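Local coordinates for chloroplastic group IIB intron splicing facilitator CRS2, chloroplastic (Zea mays, PDB 1RYB), which is required for splicing group IIB introns in chloroplasts, acting in complexes with CAF1 or CAF2, and lacks the peptidyl-tRNA hydrolase activity of its family, at residues L111-L116 with S169-Q174; H35-E40 with L146-G151; L104-T109 with N128-V133; T16-A21 with R187-K192; P71-K76 with A93-P98. All blocks are in the same frame, centred on the assembly; numbering follows the deposited sequence. Where two conformers were deposited one is given.

Overall arrangement
Contact 4 closes the longest loop: strand 18-22, near the N terminus, packs on the last turns of helix 169-192, and every segment of contacts 2, 3 and 5 lies inside that loop, as do those of contact 1. Contact 2 joins the start of helix 37-48 to strand 145-149 and encloses both contact 5, where strand 70-77 meets the end of helix 84-94, and contact 3, between strand 102-108 and helix 128-136. Contact 1 crosses contacts 2 and 3, tying the loop after strand 102-108 to the start of helix 169-192. Contacts 2 to 5 share one mixed sheet, with helices packed on both of its faces.

Contact 1: L111-L116 with S169-Q174; sequences LPNGVL and SEERVQ
The side-chain amide of N113 reaches from a type II beta turn, P112 to V115, to the first turns of helix 169-192, joining the loop that follows strand 102-108 of the peptidyl-tRNA hydrolase fold to its long C-terminal helix. On the helix, E171 is met first. Its backbone O takes a hydrogen bond from N113 ND2 at 3.2 Å, arriving well to the side of the carbonyl, with a C=O...N angle of 104°, yet in the plane of the asparagine amide. The CB and CG methylenes of E171 cross that amide at about a right angle, CB 3.6 Å from N113 ND2, while the carboxylate leads on to a salt bridge with R34. R172 starts out away from the turn and pairs with E40 and D176. One turn on from E171 comes Q174, whose extended chain presents OE1 to N113 ND2 at 2.8 Å, the donor tilted 16° from the carbonyl plane. Two acceptors thus hold this nitrogen and fix the rotation of its amide. Asparagine suits the turn because CG, anti to the backbone N (chi1 -169°), carries a short donor across to the helix. G114 has positive phi, readily adopted by glycine, and its lack of a side chain lets the turn come close to Q174, the CA atoms 5.1 Å apart. A water completes the join, donating to Q174 O at 2.8 Å and more weakly to G114 O at 3.3 Å.

Contact 2: H35-E40 with L146-G151; sequences HNVGFE and LSIGIG
V37 sets both of its methyl groups against I148, the two branched side chains reaching toward each other tip to tip from the first turn of helix 37-48 and from strand 145-149. V37 CG2 meets I148 CG2 at 3.9 Å, and V37 CG1 lies 4.0 Å from that same methyl, so I148 CG2 is touched by both arms of the valine. The other branch of the isoleucine reaches the helix backbone: with CG1 anti to the carbonyl carbon (chi1 -65°), its extended arm brings CD1 to 3.8 Å from V37 O and 4.4 Å from G38 CA. G38, without a side chain, presents that CA directly to the methyl. I150, just past the strand, adds a lighter touch, its CG2 standing 4.3 Å from V37 CG1. A beta-branched residue at 37 can thus spread its methyls over I148 and I150, two residues apart at the strand's end, whereas G149 between them has no side chain and lets L111 pack against its CA. All four touching residues are buried and the side chains that meet are all apolar. I175 of helix 169-192 also touches V37, and I105 of the neighbouring strand touches I148. The H35 side chain sets out away from the strand and hydrogen-bonds through ND1 to D107, which V37 also touches. The helix-on-sheet packing thus lies next to a histidine-aspartate pair that corresponds, by similarity, to the catalytic pair of peptidyl-tRNA hydrolases, retained in this inactive member.

Contact 3: L104-T109 with N128-V133; sequences LIYDDT and NGLQNV
L130 is the main bump on the helix, and its forked end fits between L104 and the Y106 ring of the strand, one methyl to each. CD2 settles over one face of the Y106 ring as a CH-pi contact, 3.7 Å from the centroid and 20° off the ring normal. It is displaced toward the rim, with CZ nearest at 3.5 Å. With Y106 CG between the backbone N and the carbonyl carbon (chi1 65°), the ring turns a face to the methyl. The other methyl, L130 CD1, lies 4.1 Å from L104 CG as the two leucines slide past each other in opposite directions. One turn further along, V133 ends the row: its CG2 meets L104 CD1 at 4.0 Å and its CG1 meets L104 CD2, a tip-to-tip meeting of two forked side chains. This is helix 128-136 packed on strand 102-108, a parallel strand inside the mixed sheet of this alpha/beta fold, with 147° between the directions of the short segments. Beside the helix start, the H127 ring meets that of Y106 edge-to-face, and its ND1 accepts from L130 N. Tyrosine suits its place by offering a flat face to leucine and a hydroxyl to S147, with which its OH hydrogen-bonds. D107 OD1 hydrogen-bonds to H127 NE2, while N128, a tRNA-binding position by similarity, hydrogen-bonds through ND2 to N82 OD1.

Contact 4: T16-A21 with R187-K192; sequences TPWLIA and RTLVLK
Strand 18-21 and helix 187-192 run nearly antiparallel, at 164°, with their axes 10.9 Å apart at the closest, and W18 and V190 have the nearest CA atoms, at 7.5 Å. The W18 indole lies between them. V190 lies over one face of it: CG1 makes a CH-pi contact 4.0 Å from the centroid of the five-membered ring, 12° off the normal, while CG2 stands 3.9 Å from CD2 and V190 CA also lies over the ring system. Valine suits this place because its fork, with CG1 anti to the backbone N (chi1 171°) and CG2 anti to the carbonyl carbon, lays both methyls over the same face. L189 arrives at about a right angle to W18, its CG 3.8 Å from CH2. The pairing belongs to the layered alpha/beta fold, in which the end of the long C-terminal helix packs against one face of the sheet at strand 18-22. I20, two residues along, adds a light touch of its CD1 on V190 CG2, and I67 of strand 60-67 borders both. H101 stacks on the tryptophan ring. The one polar atom of the indole is met as well: a water in the ring plane accepts from W18 NE1 at 2.8 Å and donates to V190 O at 3.0 Å.

Contact 5: P71-K76 with A93-P98; sequences PVLVVK and AYYQVP
L73 carries the whole strand side of this contact, its two methyls dividing the work against Y95 and V97. The tight part is at the tyrosine: L73 CD1 lies 3.7 Å from Y95 CD1, approaching obliquely, while L73 CD2 sits 4.0 Å from Y95 CB and as far from CG. L73 CG occupies the position between the backbone N and the carbonyl carbon (chi1 55°), which turns the fork toward the chain leaving the helix. V97 meets it more loosely, its CG2 4.1 Å from L73 CD2, and extends the apolar lining toward L19 of the adjacent strand. Outward from this core the character changes. A93, Y94 and Q96 are on the surface, and the Y95 ring, only partly buried, has CD2 of Y94 over the centre of one face; its OH hydrogen-bonds to Q57 OE1. A tyrosine thus suits the border, apolar along its flank and polar at its end. Between Y95 and V97 the chain turns at Q96, which has positive phi (58°), its N bonding back to A93 O at 3.1 Å. The arrangement is a Schellman motif ending helix 84-94, followed by an apolar residue that turns back onto strand 70-77 of the central sheet.

Contact 1: L111-L116 with S169-Q174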
# COMPACT_ATOMS: atom_id res chain seq x y z
N LEU A 111 -6.82 13.07 1.39
CA LEU A 111 -5.65 13.79 1.74
C LEU A 111 -5.13 14.46 0.53
O LEU A 111 -5.25 13.92 -0.56
CB LEU A 111 -4.55 12.83 2.23
CG LEU A 111 -4.90 12.15 3.53
CD1 LEU A 111 -3.84 11.10 3.78
CD2 LEU A 111 -4.81 13.17 4.65
N PRO A 112 -4.49 15.55 0.68
CA PRO A 112 -3.93 16.22 -0.50
C PRO A 112 -2.82 15.41 -1.22
O PRO A 112 -2.06 14.63 -0.66
CB PRO A 112 -3.35 17.58 0.02
CG PRO A 112 -4.05 17.85 1.36
CD PRO A 112 -4.53 16.47 1.85
N ASN A 113 -2.66 15.68 -2.50
CA ASN A 113 -1.67 14.98 -3.22
C ASN A 113 -0.31 14.96 -2.58
O ASN A 113 0.38 16.00 -2.34
CB ASN A 113 -1.60 15.48 -4.68
CG ASN A 113 -0.76 14.60 -5.57
OD1 ASN A 113 -1.25 13.64 -6.15
ND2 ASN A 113 0.44 15.06 -5.83
N GLY A 114 0.21 13.79 -2.46
CA GLY A 114 1.57 13.69 -1.97
C GLY A 114 1.66 13.65 -0.41
O GLY A 114 2.73 13.45 0.15
N VAL A 115 0.58 13.91 0.28
CA VAL A 115 0.67 13.88 1.75
C VAL A 115 0.55 12.45 2.26
O VAL A 115 -0.35 11.69 1.87
CB VAL A 115 -0.45 14.76 2.32
CG1 VAL A 115 -0.44 14.70 3.84
CG2 VAL A 115 -0.15 16.21 1.89
N LEU A 116 1.46 12.06 3.20
CA LEU A 116 1.37 10.71 3.75
C LEU A 116 0.69 10.72 5.08
O LEU A 116 0.83 11.67 5.87
CB LEU A 116 2.78 10.12 3.97
CG LEU A 116 3.61 9.95 2.69
CD1 LEU A 116 5.00 9.35 3.00
CD2 LEU A 116 2.92 9.02 1.69
N SER A 169 2.01 16.43 -14.25
CA SER A 169 3.43 16.66 -14.10
C SER A 169 3.74 17.18 -12.73
O SER A 169 4.77 16.81 -12.08
CB SER A 169 3.87 17.76 -15.08
OG SER A 169 3.90 17.28 -16.39
N GLU A 170 2.89 18.10 -12.28
CA GLU A 170 3.16 18.71 -10.99
C GLU A 170 2.94 17.71 -9.84
O GLU A 170 3.73 17.65 -8.92
CB GLU A 170 2.37 20.00 -10.78
CG GLU A 170 2.64 21.08 -11.88
CD GLU A 170 2.00 20.76 -13.21
OE1 GLU A 170 1.08 19.98 -13.34
OE2 GLU A 170 2.57 21.39 -14.21
N GLU A 171 1.87 16.89 -9.97
CA GLU A 171 1.49 15.87 -8.98
C GLU A 171 2.56 14.91 -8.84
O GLU A 171 2.94 14.52 -7.74
CB GLU A 171 0.22 15.17 -9.39
CG GLU A 171 -0.95 16.13 -9.12
CD GLU A 171 -2.19 15.71 -9.85
OE1 GLU A 171 -2.26 14.66 -10.47
OE2 GLU A 171 -3.22 16.52 -9.65
N ARG A 172 3.12 14.59 -9.96
CA ARG A 172 4.21 13.62 -10.01
C ARG A 172 5.41 13.99 -9.14
O ARG A 172 6.02 13.16 -8.46
CB ARG A 172 4.55 13.33 -11.47
CG ARG A 172 5.80 12.51 -11.70
CD ARG A 172 5.91 11.37 -10.71
NE ARG A 172 4.99 10.31 -11.04
CZ ARG A 172 4.80 9.13 -10.31
NH1 ARG A 172 5.42 8.82 -9.20
NH2 ARG A 172 3.91 8.26 -10.74
N VAL A 173 5.78 15.23 -9.16
CA VAL A 173 6.93 15.68 -8.41
C VAL A 173 6.63 15.50 -6.92
O VAL A 173 7.49 15.12 -6.10
CB VAL A 173 7.15 17.18 -8.74
CG1 VAL A 173 8.09 17.83 -7.73
CG2 VAL A 173 7.77 17.34 -10.14
N GLN A 174 5.40 15.74 -6.56
CA GLN A 174 5.07 15.58 -5.16
C GLN A 174 4.98 14.11 -4.81
O GLN A 174 5.33 13.68 -3.70
CB GLN A 174 3.76 16.21 -4.86
CG GLN A 174 3.76 17.74 -5.01
CD GLN A 174 2.37 18.33 -5.01
OE1 GLN A 174 1.36 17.70 -5.44
NE2 GLN A 174 2.34 19.60 -4.74
O HOH W 1 5.12 15.19 -1.38

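Contact 2: H35-E40 with L146-G151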
# COMPACT_ATOMS: atom_id res chain seq x y z
N HIS A 35 -4.66 5.27 -8.73
CA HIS A 35 -5.08 4.12 -7.91
C HIS A 35 -3.98 3.05 -7.76
O HIS A 35 -4.15 2.12 -6.98
CB HIS A 35 -6.31 3.47 -8.60
CG HIS A 35 -7.44 2.96 -7.70
ND1 HIS A 35 -7.67 3.46 -6.46
CD2 HIS A 35 -8.40 2.05 -7.97
CE1 HIS A 35 -8.73 2.85 -5.97
NE2 HIS A 35 -9.17 1.96 -6.86
N ASN A 36 -2.88 3.16 -8.48
CA ASN A 36 -1.75 2.23 -8.34
C ASN A 36 -0.61 2.78 -7.52
O ASN A 36 0.43 2.19 -7.46
CB ASN A 36 -1.17 1.89 -9.72
CG ASN A 36 -1.84 0.63 -10.27
OD1 ASN A 36 -3.03 0.36 -10.04
ND2 ASN A 36 -1.07 -0.22 -10.90
N VAL A 37 -0.75 3.97 -6.89
CA VAL A 37 0.38 4.51 -6.19
C VAL A 37 0.86 3.60 -5.07
O VAL A 37 2.01 3.69 -4.71
CB VAL A 37 0.08 5.97 -5.73
CG1 VAL A 37 -0.96 6.05 -4.61
CG2 VAL A 37 1.34 6.79 -5.39
N GLY A 38 -0.01 2.81 -4.48
CA GLY A 38 0.49 1.86 -3.49
C GLY A 38 1.50 0.89 -4.07
O GLY A 38 2.46 0.46 -3.41
N PHE A 39 1.27 0.50 -5.29
CA PHE A 39 2.24 -0.35 -6.01
C PHE A 39 3.61 0.40 -6.13
O PHE A 39 4.70 -0.15 -5.92
CB PHE A 39 1.74 -0.60 -7.45
CG PHE A 39 0.83 -1.84 -7.63
CD1 PHE A 39 0.26 -2.50 -6.54
CD2 PHE A 39 0.62 -2.34 -8.92
CE1 PHE A 39 -0.54 -3.63 -6.78
CE2 PHE A 39 -0.17 -3.46 -9.18
CZ PHE A 39 -0.76 -4.10 -8.09
N GLU A 40 3.55 1.71 -6.48
CA GLU A 40 4.79 2.47 -6.59
C GLU A 40 5.56 2.47 -5.30
O GLU A 40 6.78 2.39 -5.26
CB GLU A 40 4.49 3.94 -7.00
CG GLU A 40 3.88 4.05 -8.46
CD GLU A 40 3.85 5.51 -8.90
OE1 GLU A 40 2.88 6.05 -9.33
OE2 GLU A 40 4.91 6.17 -8.56
N LEU A 146 -0.62 2.95 5.51
CA LEU A 146 0.06 4.16 5.10
C LEU A 146 -0.73 4.71 3.93
O LEU A 146 -0.79 4.10 2.83
CB LEU A 146 1.51 3.92 4.64
CG LEU A 146 2.23 5.18 4.16
CD1 LEU A 146 2.54 6.14 5.31
CD2 LEU A 146 3.52 4.76 3.46
N SER A 147 -1.44 5.86 4.17
CA SER A 147 -2.27 6.47 3.13
C SER A 147 -1.36 7.36 2.32
O SER A 147 -0.53 8.08 2.92
CB SER A 147 -3.36 7.40 3.73
OG SER A 147 -4.28 6.65 4.49
N ILE A 148 -1.51 7.34 1.01
CA ILE A 148 -0.77 8.21 0.11
C ILE A 148 -1.79 9.16 -0.53
O ILE A 148 -2.58 8.71 -1.35
CB ILE A 148 -0.02 7.46 -1.02
CG1 ILE A 148 1.03 6.59 -0.40
CG2 ILE A 148 0.66 8.48 -1.91
CD1 ILE A 148 1.58 5.54 -1.37
N GLY A 149 -1.79 10.46 -0.10
CA GLY A 149 -2.80 11.38 -0.59
C GLY A 149 -2.72 11.57 -2.09
O GLY A 149 -1.66 11.70 -2.70
N ILE A 150 -3.88 11.60 -2.68
CA ILE A 150 -4.00 11.92 -4.13
C ILE A 150 -5.02 13.10 -4.41
O ILE A 150 -5.22 13.50 -5.54
CB ILE A 150 -4.33 10.68 -5.00
CG1 ILE A 150 -5.70 10.02 -4.60
CG2 ILE A 150 -3.16 9.69 -4.92
CD1 ILE A 150 -6.32 9.16 -5.72
N GLY A 151 -5.63 13.61 -3.36
CA GLY A 151 -6.63 14.69 -3.44
C GLY A 151 -7.91 14.22 -4.06
O GLY A 151 -8.05 13.07 -4.32

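Contact 3: L104-T109 with N128-V133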
# COMPACT_ATOMS: atom_id res chain seq x y z
N LEU A 104 -0.92 -2.03 5.05
CA LEU A 104 -1.52 -1.70 3.76
C LEU A 104 -1.10 -0.33 3.32
O LEU A 104 -1.18 0.62 4.08
CB LEU A 104 -3.09 -1.74 3.74
CG LEU A 104 -3.66 -3.07 3.35
CD1 LEU A 104 -3.54 -3.32 1.87
CD2 LEU A 104 -3.05 -4.21 4.19
N ILE A 105 -0.72 -0.21 2.04
CA ILE A 105 -0.29 1.05 1.42
C ILE A 105 -1.21 1.36 0.24
O ILE A 105 -1.32 0.54 -0.68
CB ILE A 105 1.21 0.97 1.02
CG1 ILE A 105 2.01 0.49 2.23
CG2 ILE A 105 1.70 2.37 0.54
CD1 ILE A 105 3.53 0.67 1.98
N TYR A 106 -1.82 2.56 0.20
CA TYR A 106 -2.82 2.80 -0.88
C TYR A 106 -3.11 4.28 -1.08
O TYR A 106 -2.64 5.09 -0.30
CB TYR A 106 -4.15 2.06 -0.47
CG TYR A 106 -4.74 2.72 0.81
CD1 TYR A 106 -5.66 3.77 0.72
CD2 TYR A 106 -4.28 2.44 2.09
CE1 TYR A 106 -6.18 4.37 1.86
CE2 TYR A 106 -4.65 3.15 3.24
CZ TYR A 106 -5.68 4.08 3.13
OH TYR A 106 -6.13 4.81 4.23
N ASP A 107 -3.79 4.60 -2.16
CA ASP A 107 -4.15 6.02 -2.52
C ASP A 107 -5.28 6.51 -1.66
O ASP A 107 -6.26 5.81 -1.45
CB ASP A 107 -4.59 6.12 -3.99
CG ASP A 107 -5.56 5.02 -4.32
OD1 ASP A 107 -5.39 3.82 -4.06
OD2 ASP A 107 -6.63 5.47 -4.85
N ASP A 108 -5.19 7.72 -1.18
CA ASP A 108 -6.29 8.20 -0.32
C ASP A 108 -6.78 9.56 -0.81
O ASP A 108 -6.02 10.53 -0.87
CB ASP A 108 -5.85 8.22 1.12
CG ASP A 108 -6.88 8.68 2.09
OD1 ASP A 108 -7.86 9.32 1.76
OD2 ASP A 108 -6.53 8.42 3.32
N THR A 109 -7.98 9.59 -1.37
CA THR A 109 -8.48 10.87 -1.99
C THR A 109 -8.87 11.91 -0.91
O THR A 109 -9.23 13.02 -1.20
CB THR A 109 -9.71 10.67 -2.92
OG1 THR A 109 -10.70 10.09 -2.17
CG2 THR A 109 -9.41 9.73 -4.04
N ASN A 128 -12.24 0.74 -2.32
CA ASN A 128 -12.66 -0.62 -2.63
C ASN A 128 -11.66 -1.68 -2.25
O ASN A 128 -12.05 -2.80 -1.83
CB ASN A 128 -12.96 -0.73 -4.13
CG ASN A 128 -14.29 -0.10 -4.45
OD1 ASN A 128 -14.91 0.51 -3.57
ND2 ASN A 128 -14.73 -0.24 -5.70
N GLY A 129 -10.37 -1.36 -2.45
CA GLY A 129 -9.35 -2.31 -2.16
C GLY A 129 -9.24 -2.50 -0.66
O GLY A 129 -9.09 -3.60 -0.15
N LEU A 130 -9.19 -1.43 0.05
CA LEU A 130 -9.09 -1.54 1.52
C LEU A 130 -10.34 -2.23 2.08
O LEU A 130 -10.26 -3.06 2.96
CB LEU A 130 -8.92 -0.14 2.12
CG LEU A 130 -8.35 -0.06 3.49
CD1 LEU A 130 -7.11 -0.96 3.62
CD2 LEU A 130 -7.92 1.44 3.55
N GLN A 131 -11.47 -1.93 1.49
CA GLN A 131 -12.66 -2.56 1.95
C GLN A 131 -12.56 -4.07 1.79
O GLN A 131 -12.91 -4.82 2.67
CB GLN A 131 -13.85 -2.00 1.18
CG GLN A 131 -15.13 -2.73 1.63
CD GLN A 131 -16.34 -2.31 0.83
OE1 GLN A 131 -16.22 -1.63 -0.22
NE2 GLN A 131 -17.52 -2.73 1.29
N ASN A 132 -12.15 -4.55 0.62
CA ASN A 132 -12.01 -5.97 0.42
C ASN A 132 -10.97 -6.61 1.34
O ASN A 132 -11.12 -7.76 1.75
CB ASN A 132 -11.65 -6.30 -1.05
CG ASN A 132 -11.79 -7.77 -1.38
OD1 ASN A 132 -10.79 -8.47 -1.60
ND2 ASN A 132 -13.03 -8.28 -1.34
N VAL A 133 -9.87 -5.87 1.68
CA VAL A 133 -8.85 -6.45 2.61
C VAL A 133 -9.47 -6.67 3.96
O VAL A 133 -9.29 -7.67 4.58
CB VAL A 133 -7.60 -5.56 2.75
CG1 VAL A 133 -6.67 -6.06 3.86
CG2 VAL A 133 -6.86 -5.42 1.39

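Contact 4: T16-A21 with R187-K192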
# COMPACT_ATOMS: atom_id res chain seq x y z
N THR A 16 8.84 -11.88 14.44
CA THR A 16 7.58 -12.00 13.78
C THR A 16 7.60 -11.18 12.47
O THR A 16 8.02 -10.02 12.45
CB THR A 16 6.49 -11.52 14.74
OG1 THR A 16 6.66 -12.22 15.98
CG2 THR A 16 5.12 -11.83 14.17
N PRO A 17 7.24 -11.81 11.33
CA PRO A 17 7.35 -11.09 10.03
C PRO A 17 6.29 -10.05 9.83
O PRO A 17 5.30 -10.00 10.57
CB PRO A 17 7.22 -12.13 8.92
CG PRO A 17 6.64 -13.38 9.58
CD PRO A 17 6.73 -13.18 11.11
N TRP A 18 6.54 -9.21 8.82
CA TRP A 18 5.58 -8.22 8.33
C TRP A 18 5.19 -8.55 6.91
O TRP A 18 5.97 -9.13 6.14
CB TRP A 18 6.13 -6.78 8.29
CG TRP A 18 6.19 -6.14 9.66
CD1 TRP A 18 7.01 -6.55 10.72
CD2 TRP A 18 5.47 -4.99 10.12
NE1 TRP A 18 6.81 -5.73 11.79
CE2 TRP A 18 5.84 -4.78 11.47
CE3 TRP A 18 4.49 -4.17 9.55
CZ2 TRP A 18 5.37 -3.66 12.17
CZ3 TRP A 18 3.93 -3.12 10.34
CH2 TRP A 18 4.37 -2.90 11.61
N LEU A 19 3.98 -8.13 6.55
CA LEU A 19 3.54 -8.28 5.19
C LEU A 19 3.23 -6.88 4.76
O LEU A 19 2.38 -6.26 5.34
CB LEU A 19 2.32 -9.22 5.12
CG LEU A 19 1.79 -9.55 3.71
CD1 LEU A 19 0.62 -10.55 3.94
CD2 LEU A 19 1.15 -8.28 3.12
N ILE A 20 3.98 -6.36 3.78
CA ILE A 20 3.83 -5.02 3.34
C ILE A 20 3.17 -5.06 1.99
O ILE A 20 3.81 -5.47 0.96
CB ILE A 20 5.25 -4.34 3.29
CG1 ILE A 20 5.89 -4.28 4.73
CG2 ILE A 20 5.11 -2.91 2.70
CD1 ILE A 20 7.34 -3.92 4.70
N ALA A 21 1.90 -4.62 1.96
CA ALA A 21 1.14 -4.76 0.69
C ALA A 21 0.74 -3.42 0.11
O ALA A 21 0.23 -2.61 0.82
CB ALA A 21 -0.13 -5.61 0.95
N ARG A 187 10.25 1.80 7.05
CA ARG A 187 11.34 1.17 7.78
C ARG A 187 11.25 1.41 9.23
O ARG A 187 11.49 0.57 10.06
CB ARG A 187 12.63 1.76 7.37
CG ARG A 187 13.12 1.22 6.09
CD ARG A 187 14.59 1.57 5.87
NE ARG A 187 15.43 1.32 7.05
CZ ARG A 187 16.25 0.26 7.15
NH1 ARG A 187 17.04 0.02 8.22
NH2 ARG A 187 16.25 -0.61 6.16
N THR A 188 10.99 2.66 9.58
CA THR A 188 10.87 3.01 11.02
C THR A 188 9.70 2.32 11.68
O THR A 188 9.83 1.75 12.76
CB THR A 188 10.73 4.54 11.22
OG1 THR A 188 11.92 5.14 10.72
CG2 THR A 188 10.57 4.85 12.75
N LEU A 189 8.54 2.34 11.04
CA LEU A 189 7.44 1.60 11.63
C LEU A 189 7.79 0.16 11.87
O LEU A 189 7.46 -0.40 12.89
CB LEU A 189 6.19 1.70 10.70
CG LEU A 189 5.04 0.76 11.05
CD1 LEU A 189 4.33 1.26 12.30
CD2 LEU A 189 4.07 0.71 9.90
N VAL A 190 8.33 -0.50 10.87
CA VAL A 190 8.68 -1.92 10.96
C VAL A 190 9.74 -2.20 12.02
O VAL A 190 9.57 -3.10 12.82
CB VAL A 190 9.16 -2.39 9.63
CG1 VAL A 190 9.74 -3.82 9.74
CG2 VAL A 190 7.95 -2.31 8.66
N LEU A 191 10.81 -1.39 12.09
CA LEU A 191 11.85 -1.58 13.14
C LEU A 191 11.48 -1.24 14.60
O LEU A 191 11.95 -1.87 15.58
CB LEU A 191 13.14 -0.87 12.73
CG LEU A 191 13.65 -1.34 11.39
CD1 LEU A 191 14.86 -0.54 10.92
CD2 LEU A 191 14.01 -2.82 11.51
N LYS A 192 10.69 -0.20 14.81
CA LYS A 192 10.37 0.27 16.14
C LYS A 192 9.71 -0.71 17.05
O LYS A 192 9.80 -0.56 18.29
CB LYS A 192 9.73 1.66 16.22
CG LYS A 192 8.28 1.70 15.75
CD LYS A 192 7.54 3.05 15.99
CE LYS A 192 6.06 2.96 15.59
NZ LYS A 192 5.29 2.05 16.48
O HOH W 2 8.73 -5.74 13.88

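Contact 5: P71-K76 with A93-P98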
# COMPACT_ATOMS: atom_id res chain seq x y z
N PRO A 71 12.12 -9.93 9.22
CA PRO A 71 11.72 -10.59 7.94
C PRO A 71 10.42 -9.92 7.45
O PRO A 71 9.47 -9.67 8.23
CB PRO A 71 11.41 -12.03 8.33
CG PRO A 71 11.81 -12.20 9.79
CD PRO A 71 12.05 -10.83 10.41
N VAL A 72 10.34 -9.69 6.16
CA VAL A 72 9.11 -9.11 5.64
C VAL A 72 8.79 -9.77 4.31
O VAL A 72 9.68 -10.30 3.59
CB VAL A 72 9.31 -7.58 5.37
CG1 VAL A 72 9.81 -6.81 6.59
CG2 VAL A 72 10.27 -7.28 4.18
N LEU A 73 7.54 -9.64 3.92
CA LEU A 73 7.21 -9.93 2.54
C LEU A 73 6.63 -8.68 1.93
O LEU A 73 6.01 -7.91 2.63
CB LEU A 73 6.38 -11.18 2.31
CG LEU A 73 5.09 -11.30 3.03
CD1 LEU A 73 4.18 -12.15 2.16
CD2 LEU A 73 5.27 -12.07 4.34
N VAL A 74 6.98 -8.38 0.70
CA VAL A 74 6.46 -7.21 0.01
C VAL A 74 5.56 -7.70 -1.07
O VAL A 74 5.95 -8.54 -1.78
CB VAL A 74 7.54 -6.22 -0.51
CG1 VAL A 74 8.28 -5.56 0.65
CG2 VAL A 74 8.49 -6.89 -1.43
N VAL A 75 4.33 -7.21 -1.15
CA VAL A 75 3.33 -7.83 -2.01
C VAL A 75 2.54 -6.82 -2.86
O VAL A 75 2.18 -5.77 -2.36
CB VAL A 75 2.29 -8.45 -1.05
CG1 VAL A 75 1.10 -9.06 -1.78
CG2 VAL A 75 2.89 -9.42 -0.08
N LYS A 76 2.28 -7.18 -4.12
CA LYS A 76 1.43 -6.45 -5.07
C LYS A 76 0.41 -7.46 -5.55
O LYS A 76 0.71 -8.35 -6.38
CB LYS A 76 2.20 -5.91 -6.28
CG LYS A 76 3.21 -4.81 -5.83
CD LYS A 76 3.73 -3.95 -7.00
CE LYS A 76 4.63 -4.76 -7.90
NZ LYS A 76 5.25 -3.99 -9.03
N ALA A 93 -1.95 -15.76 6.22
CA ALA A 93 -2.18 -17.08 6.85
C ALA A 93 -0.99 -17.97 6.58
O ALA A 93 -0.36 -18.46 7.49
CB ALA A 93 -3.56 -17.74 6.46
N TYR A 94 -0.59 -18.02 5.32
CA TYR A 94 0.55 -18.83 4.93
C TYR A 94 1.79 -18.50 5.69
O TYR A 94 2.52 -19.39 6.14
CB TYR A 94 0.79 -18.74 3.40
CG TYR A 94 1.84 -19.69 2.81
CD1 TYR A 94 1.48 -20.84 2.11
CD2 TYR A 94 3.20 -19.41 2.97
CE1 TYR A 94 2.46 -21.69 1.61
CE2 TYR A 94 4.18 -20.22 2.41
CZ TYR A 94 3.80 -21.39 1.76
OH TYR A 94 4.76 -22.21 1.22
N TYR A 95 2.11 -17.21 5.75
CA TYR A 95 3.36 -16.78 6.34
C TYR A 95 3.26 -16.46 7.86
O TYR A 95 4.22 -15.89 8.43
CB TYR A 95 3.84 -15.56 5.54
CG TYR A 95 4.34 -15.98 4.17
CD1 TYR A 95 3.61 -15.73 2.99
CD2 TYR A 95 5.55 -16.66 4.07
CE1 TYR A 95 4.10 -16.15 1.75
CE2 TYR A 95 6.07 -17.06 2.83
CZ TYR A 95 5.32 -16.85 1.69
OH TYR A 95 5.85 -17.33 0.51
N GLN A 96 2.05 -16.73 8.49
CA GLN A 96 1.86 -16.47 9.92
C GLN A 96 2.12 -15.01 10.29
O GLN A 96 2.80 -14.69 11.29
CB GLN A 96 2.74 -17.42 10.81
CG GLN A 96 2.45 -18.91 10.49
CD GLN A 96 3.43 -19.81 11.26
OE1 GLN A 96 3.36 -19.91 12.48
NE2 GLN A 96 4.42 -20.40 10.58
N VAL A 97 1.61 -14.10 9.48
CA VAL A 97 1.80 -12.71 9.80
C VAL A 97 0.64 -12.24 10.65
O VAL A 97 -0.49 -12.35 10.21
CB VAL A 97 1.74 -11.91 8.48
CG1 VAL A 97 2.04 -10.39 8.82
CG2 VAL A 97 2.75 -12.46 7.51
N PRO A 98 0.89 -11.73 11.84
CA PRO A 98 -0.21 -11.21 12.66
C PRO A 98 -0.82 -9.94 12.09
O PRO A 98 -0.13 -9.09 11.42
CB PRO A 98 0.41 -10.83 14.00
CG PRO A 98 1.90 -10.67 13.72
CD PRO A 98 2.18 -11.50 12.48